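Local coordinates for protein bottromycin amidohydrolase (PDB 6I5S) that acts as a zinc-binding, thiazoline-specific amidohydrolase and is the gatekeeper of bottromycin biosynthesis in Streptomyces purpureus, at residues S101-L106 with V136-W141; V403-H408 with T414-P419; R436-R441 with S450-G455. All coordinates share one frame; numbering follows the deposited sequence.

Contact 1 (S101-L106 with V136-W141)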
loop_
_atom_site.group_PDB
_atom_site.type_symbol
_atom_site.label_atom_id
_atom_site.label_comp_id
_atom_site.label_asym_id
_atom_site.label_seq_id
_atom_site.Cartn_x
_atom_site.Cartn_y
_atom_site.Cartn_z
ATOM N N SER A 101 10.115 -9.226 -6.575
ATOM C CA SER A 101 9.909 -9.744 -5.219
ATOM C C SER A 101 8.774 -9.014 -4.516
ATOM O O SER A 101 7.959 -9.624 -3.819
ATOM C CB SER A 101 11.215 -9.628 -4.446
ATOM O OG SER A 101 11.014 -9.984 -3.095
ATOM N N ASP A 102 8.741 -7.683 -4.624
ATOM C CA ASP A 102 7.659 -6.909 -4.026
ATOM C C ASP A 102 6.307 -7.283 -4.620
ATOM O O ASP A 102 5.305 -7.337 -3.903
ATOM C CB ASP A 102 7.898 -5.412 -4.238
ATOM C CG ASP A 102 9.251 -4.941 -3.761
ATOM O OD1 ASP A 102 9.865 -5.598 -2.897
ATOM O OD2 ASP A 102 9.711 -3.841 -4.196
ATOM N N LEU A 103 6.239 -7.460 -5.944
ATOM C CA LEU A 103 4.973 -7.772 -6.587
ATOM C C LEU A 103 4.422 -9.100 -6.073
ATOM O O LEU A 103 3.225 -9.227 -5.782
ATOM C CB LEU A 103 5.172 -7.802 -8.113
ATOM C CG LEU A 103 5.527 -6.447 -8.798
ATOM C CD1 LEU A 103 5.851 -6.694 -10.251
ATOM C CD2 LEU A 103 4.381 -5.486 -8.668
ATOM N N VAL A 104 5.295 -10.093 -5.920
ATOM C CA VAL A 104 4.871 -11.395 -5.408
ATOM C C VAL A 104 4.433 -11.303 -3.958
ATOM O O VAL A 104 3.400 -11.868 -3.581
ATOM C CB VAL A 104 5.991 -12.441 -5.610
ATOM C CG1 VAL A 104 5.594 -13.742 -4.867
ATOM C CG2 VAL A 104 6.245 -12.713 -7.121
ATOM N N GLY A 105 5.183 -10.560 -3.130
ATOM C CA GLY A 105 4.792 -10.366 -1.739
ATOM C C GLY A 105 3.413 -9.756 -1.603
ATOM O O GLY A 105 2.588 -10.226 -0.809
ATOM N N LEU A 106 3.117 -8.727 -2.415
ATOM C CA LEU A 106 1.785 -8.141 -2.365
ATOM C C LEU A 106 0.709 -9.163 -2.712
ATOM O O LEU A 106 -0.268 -9.302 -1.952
ATOM C CB LEU A 106 1.702 -6.912 -3.277
ATOM C CG LEU A 106 2.569 -5.737 -2.848
ATOM C CD1 LEU A 106 2.603 -4.678 -3.932
ATOM C CD2 LEU A 106 2.107 -5.117 -1.539
ATOM N N VAL A 136 0.838 -12.396 -14.057
ATOM C CA VAL A 136 -0.068 -12.123 -12.956
ATOM C C VAL A 136 0.612 -11.126 -12.035
ATOM O O VAL A 136 1.676 -11.425 -11.474
ATOM C CB VAL A 136 -0.403 -13.418 -12.210
ATOM C CG1 VAL A 136 -1.278 -13.142 -11.027
ATOM C CG2 VAL A 136 -1.173 -14.324 -13.133
ATOM N N LEU A 137 0.022 -9.942 -11.888
ATOM C CA LEU A 137 0.633 -8.972 -10.983
ATOM C C LEU A 137 -0.439 -7.992 -10.495
ATOM O O LEU A 137 -1.532 -7.904 -11.069
ATOM C CB LEU A 137 1.813 -8.260 -11.662
ATOM C CG LEU A 137 1.680 -7.866 -13.107
ATOM C CD1 LEU A 137 0.399 -7.175 -13.337
ATOM C CD2 LEU A 137 2.849 -6.996 -13.490
ATOM N N PRO A 138 -0.181 -7.297 -9.393
ATOM C CA PRO A 138 -1.120 -6.280 -8.924
ATOM C C PRO A 138 -1.126 -5.106 -9.894
ATOM O O PRO A 138 -0.107 -4.803 -10.533
ATOM C CB PRO A 138 -0.551 -5.847 -7.568
ATOM C CG PRO A 138 0.605 -6.748 -7.285
ATOM C CD PRO A 138 1.043 -7.361 -8.602
ATOM N N ARG A 139 -2.263 -4.409 -9.922
ATOM C CA ARG A 139 -2.401 -3.260 -10.819
ATOM C C ARG A 139 -1.827 -2.011 -10.153
ATOM O O ARG A 139 -2.239 -1.681 -9.036
ATOM C CB ARG A 139 -3.881 -3.061 -11.122
ATOM C CG ARG A 139 -4.231 -1.915 -12.111
ATOM C CD ARG A 139 -3.782 -2.268 -13.555
ATOM N NE ARG A 139 -4.331 -1.317 -14.521
ATOM C CZ ARG A 139 -5.132 -1.620 -15.542
ATOM N NH1 ARG A 139 -5.489 -2.875 -15.808
ATOM N NH2 ARG A 139 -5.569 -0.638 -16.316
ATOM N N PRO A 140 -0.923 -1.271 -10.813
ATOM C CA PRO A 140 -0.384 -0.042 -10.214
ATOM C C PRO A 140 -1.188 1.202 -10.524
ATOM O O PRO A 140 -1.853 1.332 -11.564
ATOM C CB PRO A 140 1.017 0.060 -10.836
ATOM C CG PRO A 140 0.845 -0.573 -12.228
ATOM C CD PRO A 140 -0.299 -1.576 -12.124
ATOM N N TRP A 141 -1.071 2.159 -9.589
ATOM C CA TRP A 141 -1.507 3.539 -9.768
ATOM C C TRP A 141 -0.236 4.359 -9.566
ATOM O O TRP A 141 0.420 4.242 -8.534
ATOM C CB TRP A 141 -2.614 3.908 -8.781
ATOM C CG TRP A 141 -3.211 5.258 -8.832
ATOM C CD1 TRP A 141 -4.398 5.591 -9.422
ATOM C CD2 TRP A 141 -2.708 6.467 -8.257
ATOM N NE1 TRP A 141 -4.673 6.907 -9.244
ATOM C CE2 TRP A 141 -3.649 7.474 -8.535
ATOM C CE3 TRP A 141 -1.548 6.801 -7.555
ATOM C CZ2 TRP A 141 -3.457 8.792 -8.147
ATOM C CZ3 TRP A 141 -1.380 8.109 -7.125
ATOM C CH2 TRP A 141 -2.316 9.088 -7.444
#
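Leu-103 and Leu-106, one turn apart on helix 100-108, pack on Leu-137 and Pro-138, the two residues that lead into strand 139-142. The setting is consecutive beta-alpha-beta crossovers. Strand 84-95, helix 100-108, strand 111-116, helix 121-132 and strand 139-142 follow one another, and the three strands lie parallel, consistent with the barrel of the amidohydrolase family.

The touch at Leu-137 is loose. Its CD2 methyl comes to 4.4 Å from the Leu-103 CD1 methyl. The Leu-137 side chain also touches Val-129 and His-130 of helix 121-132.

Pro-138 has the largest share of the contact. Its CD comes to 3.8 Å from Leu-103 CD2, and the two side chains cross obliquely. Leu-103 CG sits beside the backbone N and anti to the carbonyl carbon (chi1 -66°), and with chi2 at 173° the CD2 branch reaches the proline ring. The next ring atom, Pro-138 CG, faces the helix backbone and lies 3.9 Å from Leu-103 O. It also meets Leu-106 CB at 4.2 Å. With an alanine here, CG and CD would be missing, and a gap would probably open beside Leu-103 CD2 and Leu-106 CB. Tyr-114 of strand 111-116 touches both Leu-103 and Pro-138, so the apolar patch continues onto the sheet.

From Arg-139 on, the segment parts from helix 100-108 and joins the sheet. Arg-139 and Trp-141 form backbone hydrogen bonds with Tyr-114, and the indole atom Trp-141 NE1 makes a weak hydrogen bond to Met-389 O.

Contact 2 (V403-H408 with T414-P419)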
loop_
_atom_site.group_PDB
_atom_site.type_symbol
_atom_site.label_atom_id
_atom_site.label_comp_id
_atom_site.label_asym_id
_atom_site.label_seq_id
_atom_site.Cartn_x
_atom_site.Cartn_y
_atom_site.Cartn_z
ATOM N N VAL A 403 -10.469 -11.551 -2.679
ATOM C CA VAL A 403 -9.719 -12.378 -1.741
ATOM C C VAL A 403 -10.669 -13.374 -1.089
ATOM O O VAL A 403 -11.767 -13.010 -0.665
ATOM C CB VAL A 403 -9.030 -11.529 -0.669
ATOM C CG1 VAL A 403 -8.026 -12.351 0.093
ATOM C CG2 VAL A 403 -8.338 -10.307 -1.323
ATOM N N PHE A 404 -10.251 -14.626 -1.021
ATOM C CA PHE A 404 -11.092 -15.746 -0.608
ATOM C C PHE A 404 -10.584 -16.353 0.700
ATOM O O PHE A 404 -9.379 -16.554 0.859
ATOM C CB PHE A 404 -11.061 -16.840 -1.657
ATOM C CG PHE A 404 -11.844 -16.539 -2.887
ATOM C CD1 PHE A 404 -12.975 -17.273 -3.177
ATOM C CD2 PHE A 404 -11.453 -15.548 -3.776
ATOM C CE1 PHE A 404 -13.705 -17.040 -4.336
ATOM C CE2 PHE A 404 -12.173 -15.321 -4.918
ATOM C CZ PHE A 404 -13.311 -16.054 -5.198
ATOM N N TYR A 405 -11.516 -16.708 1.598
ATOM C CA TYR A 405 -11.240 -17.314 2.894
ATOM C C TYR A 405 -12.233 -18.435 3.157
ATOM O O TYR A 405 -13.435 -18.288 2.885
ATOM C CB TYR A 405 -11.368 -16.281 4.007
ATOM C CG TYR A 405 -10.419 -15.108 3.848
ATOM C CD1 TYR A 405 -9.143 -15.134 4.397
ATOM C CD2 TYR A 405 -10.818 -13.975 3.164
ATOM C CE1 TYR A 405 -8.267 -14.016 4.274
ATOM C CE2 TYR A 405 -9.931 -12.870 2.973
ATOM C CZ TYR A 405 -8.675 -12.925 3.544
ATOM O OH TYR A 405 -7.804 -11.871 3.417
ATOM N N ARG A 406 -11.729 -19.559 3.676
ATOM C CA ARG A 406 -12.616 -20.644 4.051
ATOM C C ARG A 406 -13.357 -20.327 5.340
ATOM O O ARG A 406 -14.484 -20.788 5.537
ATOM C CB ARG A 406 -11.828 -21.929 4.213
ATOM C CG ARG A 406 -11.330 -22.554 2.951
ATOM C CD ARG A 406 -12.465 -22.989 2.058
ATOM N NE ARG A 406 -11.978 -23.790 0.935
ATOM C CZ ARG A 406 -12.749 -24.239 -0.053
ATOM N NH1 ARG A 406 -14.052 -23.943 -0.092
ATOM N NH2 ARG A 406 -12.215 -25.003 -1.005
ATOM N N ARG A 407 -12.744 -19.558 6.229
ATOM C CA ARG A 407 -13.381 -19.111 7.459
ATOM C C ARG A 407 -13.470 -17.589 7.433
ATOM O O ARG A 407 -12.684 -16.930 6.762
ATOM C CB ARG A 407 -12.597 -19.562 8.691
ATOM C CG ARG A 407 -12.527 -21.084 8.873
ATOM C CD ARG A 407 -11.754 -21.482 10.132
ATOM N NE ARG A 407 -11.772 -22.933 10.349
ATOM C CZ ARG A 407 -11.166 -23.563 11.355
ATOM N NH1 ARG A 407 -10.476 -22.883 12.263
ATOM N NH2 ARG A 407 -11.250 -24.885 11.452
ATOM N N HIS A 408 -14.427 -17.028 8.160
ATOM C CA HIS A 408 -14.603 -15.589 8.124
ATOM C C HIS A 408 -13.307 -14.923 8.596
ATOM O O HIS A 408 -12.736 -15.350 9.613
ATOM C CB HIS A 408 -15.791 -15.176 8.994
ATOM C CG HIS A 408 -16.216 -13.760 8.771
ATOM N ND1 HIS A 408 -15.432 -12.693 9.145
ATOM C CD2 HIS A 408 -17.298 -13.234 8.152
ATOM C CE1 HIS A 408 -16.025 -11.567 8.790
ATOM N NE2 HIS A 408 -17.160 -11.866 8.183
ATOM N N THR A 414 -4.922 -15.384 11.941
ATOM C CA THR A 414 -4.202 -14.586 10.958
ATOM C C THR A 414 -5.033 -13.460 10.362
ATOM O O THR A 414 -4.503 -12.706 9.545
ATOM C CB THR A 414 -3.706 -15.486 9.827
ATOM O OG1 THR A 414 -4.836 -16.196 9.305
ATOM C CG2 THR A 414 -2.628 -16.450 10.346
ATOM N N GLY A 415 -6.310 -13.383 10.684
ATOM C CA GLY A 415 -7.151 -12.306 10.196
ATOM C C GLY A 415 -7.278 -12.356 8.696
ATOM O O GLY A 415 -7.713 -13.356 8.110
ATOM N N LEU A 416 -6.898 -11.249 8.027
ATOM C CA LEU A 416 -6.936 -11.192 6.566
ATOM C C LEU A 416 -5.639 -11.646 5.919
ATOM O O LEU A 416 -5.580 -11.790 4.677
ATOM C CB LEU A 416 -7.261 -9.758 6.152
ATOM C CG LEU A 416 -8.630 -9.225 6.544
ATOM C CD1 LEU A 416 -8.650 -7.723 6.629
ATOM C CD2 LEU A 416 -9.685 -9.711 5.515
ATOM N N ALA A 417 -4.603 -11.928 6.717
ATOM C CA ALA A 417 -3.247 -12.090 6.203
ATOM C C ALA A 417 -2.960 -13.403 5.516
ATOM O O ALA A 417 -1.923 -13.501 4.845
ATOM C CB ALA A 417 -2.229 -11.912 7.326
ATOM N N ARG A 418 -3.800 -14.420 5.655
ATOM C CA ARG A 418 -3.529 -15.708 5.044
ATOM C C ARG A 418 -4.740 -16.152 4.234
ATOM O O ARG A 418 -5.533 -17.004 4.668
ATOM C CB ARG A 418 -3.180 -16.755 6.117
ATOM C CG ARG A 418 -2.520 -17.958 5.536
ATOM C CD ARG A 418 -2.395 -19.071 6.563
ATOM N NE ARG A 418 -1.549 -20.088 6.023
ATOM C CZ ARG A 418 -1.935 -20.935 5.077
ATOM N NH1 ARG A 418 -3.182 -20.872 4.595
ATOM N NH2 ARG A 418 -1.069 -21.842 4.624
ATOM N N PRO A 419 -4.925 -15.585 3.049
ATOM C CA PRO A 419 -6.020 -16.031 2.205
ATOM C C PRO A 419 -5.873 -17.504 1.881
ATOM O O PRO A 419 -4.773 -18.054 1.824
ATOM C CB PRO A 419 -5.872 -15.177 0.957
ATOM C CG PRO A 419 -5.070 -13.965 1.337
ATOM C CD PRO A 419 -4.205 -14.437 2.499
#
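Tyr-405 joins strand 402-405 to the loop 414-419 by one hydrogen bond. Its OH donates to Leu-416 O at 2.6 Å. The donor lies in the carbonyl plane, on a lone pair, with a C=O...O angle of 117°. In turn, Leu-416 O lies at the edge of the tyrosine ring and near its plane. Tyr-405 CG stands beside the backbone N (chi1 -60°), and from there the ring reaches across to the loop.

The acceptor belongs to a type II' beta turn from Thr-414 to Ala-417. The turn is closed by Ala-417 N to Thr-414 O at 2.9 Å. Gly-415 has a phi of 64°, which favours glycine at this place. A glycerol, probably from the crystallisation liquor, is hydrogen-bonded to Thr-414 O and Leu-416 N.

Apolar contacts lie around the hydrogen bond. The Leu-416 side chain crosses the tyrosine at about a right angle, and its CD2 comes to 3.9 Å from Tyr-405 CZ. Pro-419 packs against both Val-403 and Tyr-405. Its CA is 3.7 Å from Tyr-405 CE1, and its CG is 3.6 Å from Val-403 CG1.

One van der Waals contact joins the backbones, with Phe-404 O 3.7 Å from Pro-419 CA.

The loop links two antiparallel strands, 402-405 and 421-424, of the mixed sheet. On its other edge, strand 402-405 pairs with strand 84-95, whose Phe-90 touches both Tyr-405 and Leu-416. Helix 358-369 packs on Leu-416 through His-361 and Ile-364.

Contact 3 (R436-R441 with S450-G455)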
loop_
_atom_site.group_PDB
_atom_site.type_symbol
_atom_site.label_atom_id
_atom_site.label_comp_id
_atom_site.label_asym_id
_atom_site.label_seq_id
_atom_site.Cartn_x
_atom_site.Cartn_y
_atom_site.Cartn_z
ATOM N N ARG A 436 3.427 -21.625 -2.654
ATOM C CA ARG A 436 4.557 -21.825 -3.547
ATOM C C ARG A 436 5.174 -20.482 -3.966
ATOM O O ARG A 436 6.403 -20.351 -4.051
ATOM C CB ARG A 436 4.082 -22.616 -4.776
ATOM C CG ARG A 436 5.141 -22.989 -5.789
ATOM C CD ARG A 436 4.562 -23.925 -6.866
ATOM N NE ARG A 436 3.966 -25.136 -6.286
ATOM C CZ ARG A 436 2.681 -25.482 -6.362
ATOM N NH1 ARG A 436 1.793 -24.727 -7.007
ATOM N NH2 ARG A 436 2.278 -26.611 -5.792
ATOM N N LEU A 437 4.337 -19.492 -4.264
ATOM C CA LEU A 437 4.846 -18.160 -4.617
ATOM C C LEU A 437 5.607 -17.538 -3.468
ATOM O O LEU A 437 6.702 -17.003 -3.646
ATOM C CB LEU A 437 3.705 -17.227 -5.041
ATOM C CG LEU A 437 3.098 -17.448 -6.441
ATOM C CD1 LEU A 437 1.821 -16.622 -6.668
ATOM C CD2 LEU A 437 4.111 -17.041 -7.420
ATOM N N TRP A 438 5.077 -17.635 -2.266
ATOM C CA TRP A 438 5.793 -17.069 -1.123
ATOM C C TRP A 438 7.112 -17.817 -0.905
ATOM O O TRP A 438 8.173 -17.200 -0.748
ATOM C CB TRP A 438 4.890 -17.111 0.119
ATOM C CG TRP A 438 5.446 -16.436 1.348
ATOM C CD1 TRP A 438 5.715 -17.038 2.547
ATOM C CD2 TRP A 438 5.795 -15.039 1.519
ATOM N NE1 TRP A 438 6.199 -16.121 3.456
ATOM C CE2 TRP A 438 6.263 -14.891 2.854
ATOM C CE3 TRP A 438 5.747 -13.907 0.699
ATOM C CZ2 TRP A 438 6.696 -13.666 3.363
ATOM C CZ3 TRP A 438 6.191 -12.688 1.228
ATOM C CH2 TRP A 438 6.616 -12.589 2.543
ATOM N N SER A 439 7.080 -19.163 -0.942
ATOM C CA SER A 439 8.312 -19.922 -0.783
ATOM C C SER A 439 9.345 -19.526 -1.843
ATOM O O SER A 439 10.538 -19.390 -1.534
ATOM C CB SER A 439 8.007 -21.428 -0.809
ATOM O OG SER A 439 9.209 -22.112 -0.887
ATOM N N LEU A 440 8.908 -19.306 -3.095
ATOM C CA LEU A 440 9.858 -18.944 -4.133
ATOM C C LEU A 440 10.408 -17.539 -3.903
ATOM O O LEU A 440 11.616 -17.309 -4.043
ATOM C CB LEU A 440 9.176 -19.000 -5.489
ATOM C CG LEU A 440 10.066 -18.690 -6.688
ATOM C CD1 LEU A 440 11.161 -19.693 -6.820
ATOM C CD2 LEU A 440 9.184 -18.722 -7.900
ATOM N N ARG A 441 9.548 -16.635 -3.464
ATOM C CA ARG A 441 9.986 -15.266 -3.133
ATOM C C ARG A 441 11.063 -15.292 -2.052
ATOM O O ARG A 441 12.047 -14.542 -2.107
ATOM C CB ARG A 441 8.762 -14.431 -2.686
ATOM C CG ARG A 441 8.934 -13.573 -1.386
ATOM C CD ARG A 441 9.704 -12.455 -1.701
ATOM N NE ARG A 441 9.855 -11.463 -0.628
ATOM C CZ ARG A 441 10.991 -11.193 -0.032
ATOM N NH1 ARG A 441 12.077 -11.964 -0.225
ATOM N NH2 ARG A 441 11.029 -10.139 0.761
ATOM N N SER A 450 11.136 -22.476 5.032
ATOM C CA SER A 450 10.573 -22.945 6.285
ATOM C C SER A 450 10.773 -21.952 7.427
ATOM O O SER A 450 10.155 -22.113 8.484
ATOM C CB SER A 450 11.191 -24.305 6.625
ATOM O OG SER A 450 12.598 -24.195 6.662
ATOM N N ALA A 451 11.620 -20.943 7.250
ATOM C CA ALA A 451 11.801 -19.918 8.272
ATOM C C ALA A 451 10.667 -18.896 8.326
ATOM O O ALA A 451 10.626 -18.099 9.284
ATOM C CB ALA A 451 13.115 -19.186 8.028
ATOM N N TRP A 452 9.766 -18.856 7.321
ATOM C CA TRP A 452 8.741 -17.810 7.265
ATOM C C TRP A 452 7.467 -18.383 6.627
ATOM O O TRP A 452 7.175 -18.213 5.411
ATOM C CB TRP A 452 9.216 -16.564 6.505
ATOM C CG TRP A 452 8.378 -15.330 6.727
ATOM C CD1 TRP A 452 7.085 -15.248 7.219
ATOM C CD2 TRP A 452 8.783 -13.983 6.488
ATOM N NE1 TRP A 452 6.705 -13.933 7.332
ATOM C CE2 TRP A 452 7.707 -13.142 6.857
ATOM C CE3 TRP A 452 9.943 -13.402 5.977
ATOM C CZ2 TRP A 452 7.772 -11.775 6.756
ATOM C CZ3 TRP A 452 9.995 -12.044 5.860
ATOM C CH2 TRP A 452 8.929 -11.239 6.270
ATOM N N ALA A 453 6.650 -19.039 7.464
ATOM C CA ALA A 453 5.408 -19.623 6.963
ATOM C C ALA A 453 4.445 -18.545 6.489
ATOM O O ALA A 453 4.325 -17.468 7.090
ATOM C CB ALA A 453 4.730 -20.456 8.041
ATOM N N ARG A 454 3.743 -18.820 5.391
ATOM C CA ARG A 454 2.769 -17.863 4.907
ATOM C C ARG A 454 1.692 -17.631 5.959
ATOM O O ARG A 454 1.169 -18.591 6.568
ATOM C CB ARG A 454 2.147 -18.390 3.595
ATOM C CG ARG A 454 1.248 -17.402 2.955
ATOM C CD ARG A 454 0.810 -17.803 1.520
ATOM N NE ARG A 454 -0.114 -18.919 1.566
ATOM C CZ ARG A 454 -1.424 -18.797 1.764
ATOM N NH1 ARG A 454 -1.987 -17.609 1.928
ATOM N NH2 ARG A 454 -2.187 -19.873 1.746
ATOM N N GLY A 455 1.363 -16.353 6.166
ATOM C CA GLY A 455 0.437 -15.922 7.208
ATOM C C GLY A 455 1.095 -15.321 8.440
ATOM O O GLY A 455 0.431 -14.574 9.181
#
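Trp-438 and Trp-452 both carry CG anti to the backbone N, with chi1 of -174° and -164°. These torsions send the two indoles toward each other, one from helix 431-444 and the other from the tail that follows it. They form a T-shaped stack. The edge of Trp-438 points at the face of Trp-452, with the planes at 87°. The six-membered ring of Trp-438 and the five-membered ring of Trp-452 have centroids 5.2 Å apart. The touching atom is Trp-438 CZ2. It stands 3.6 Å above the Trp-452 ring plane, over the centre, and lies 3.7 Å from Trp-452 CE2.

The same edge of Trp-438 makes a polar contact. Its NE1 donates to Trp-452 O at 3.0 Å, but the bond is bent and weak. Beyond it, Trp-438 CD1 packs on Arg-454, 3.9 Å from CA and 4.0 Å from CB.

The polar ends have partners nearby. Trp-452 NE1 forms a hydrogen bond with Ala-456 O. The Arg-454 chain bends at chi3, and its guanidinium forms a salt bridge with Asp-435 and a hydrogen bond to Pro-419 O. Trp-438 also meets His-109 edge to face.

The arrangement is a chain reversal after the last long helix, in which the C-terminal tail folds back on that helix, with a T-shaped tryptophan pair at the contact.

Overall arrangement
Contact 3 touches both of the others. Helix 431-444 lies against helix 100-108: Ser-101 OG of contact 1 is 3.1 Å from Arg-441 NE of contact 3. The tail of contact 3 meets the loop of contact 2 through packing of Arg-418 CB on Gly-455 CA at 3.9 Å. Contacts 1 and 2 do not meet, their nearest atoms being about 7 Å apart. Their centres are 19 Å apart, but both reach the same sheet. In contact 1 the Leu-106 side chain lies about 13 Å from a zinc ion. Strand 84-95 carries the zinc ligand His-94, and the ligand His-96 follows it, just before helix 100-108.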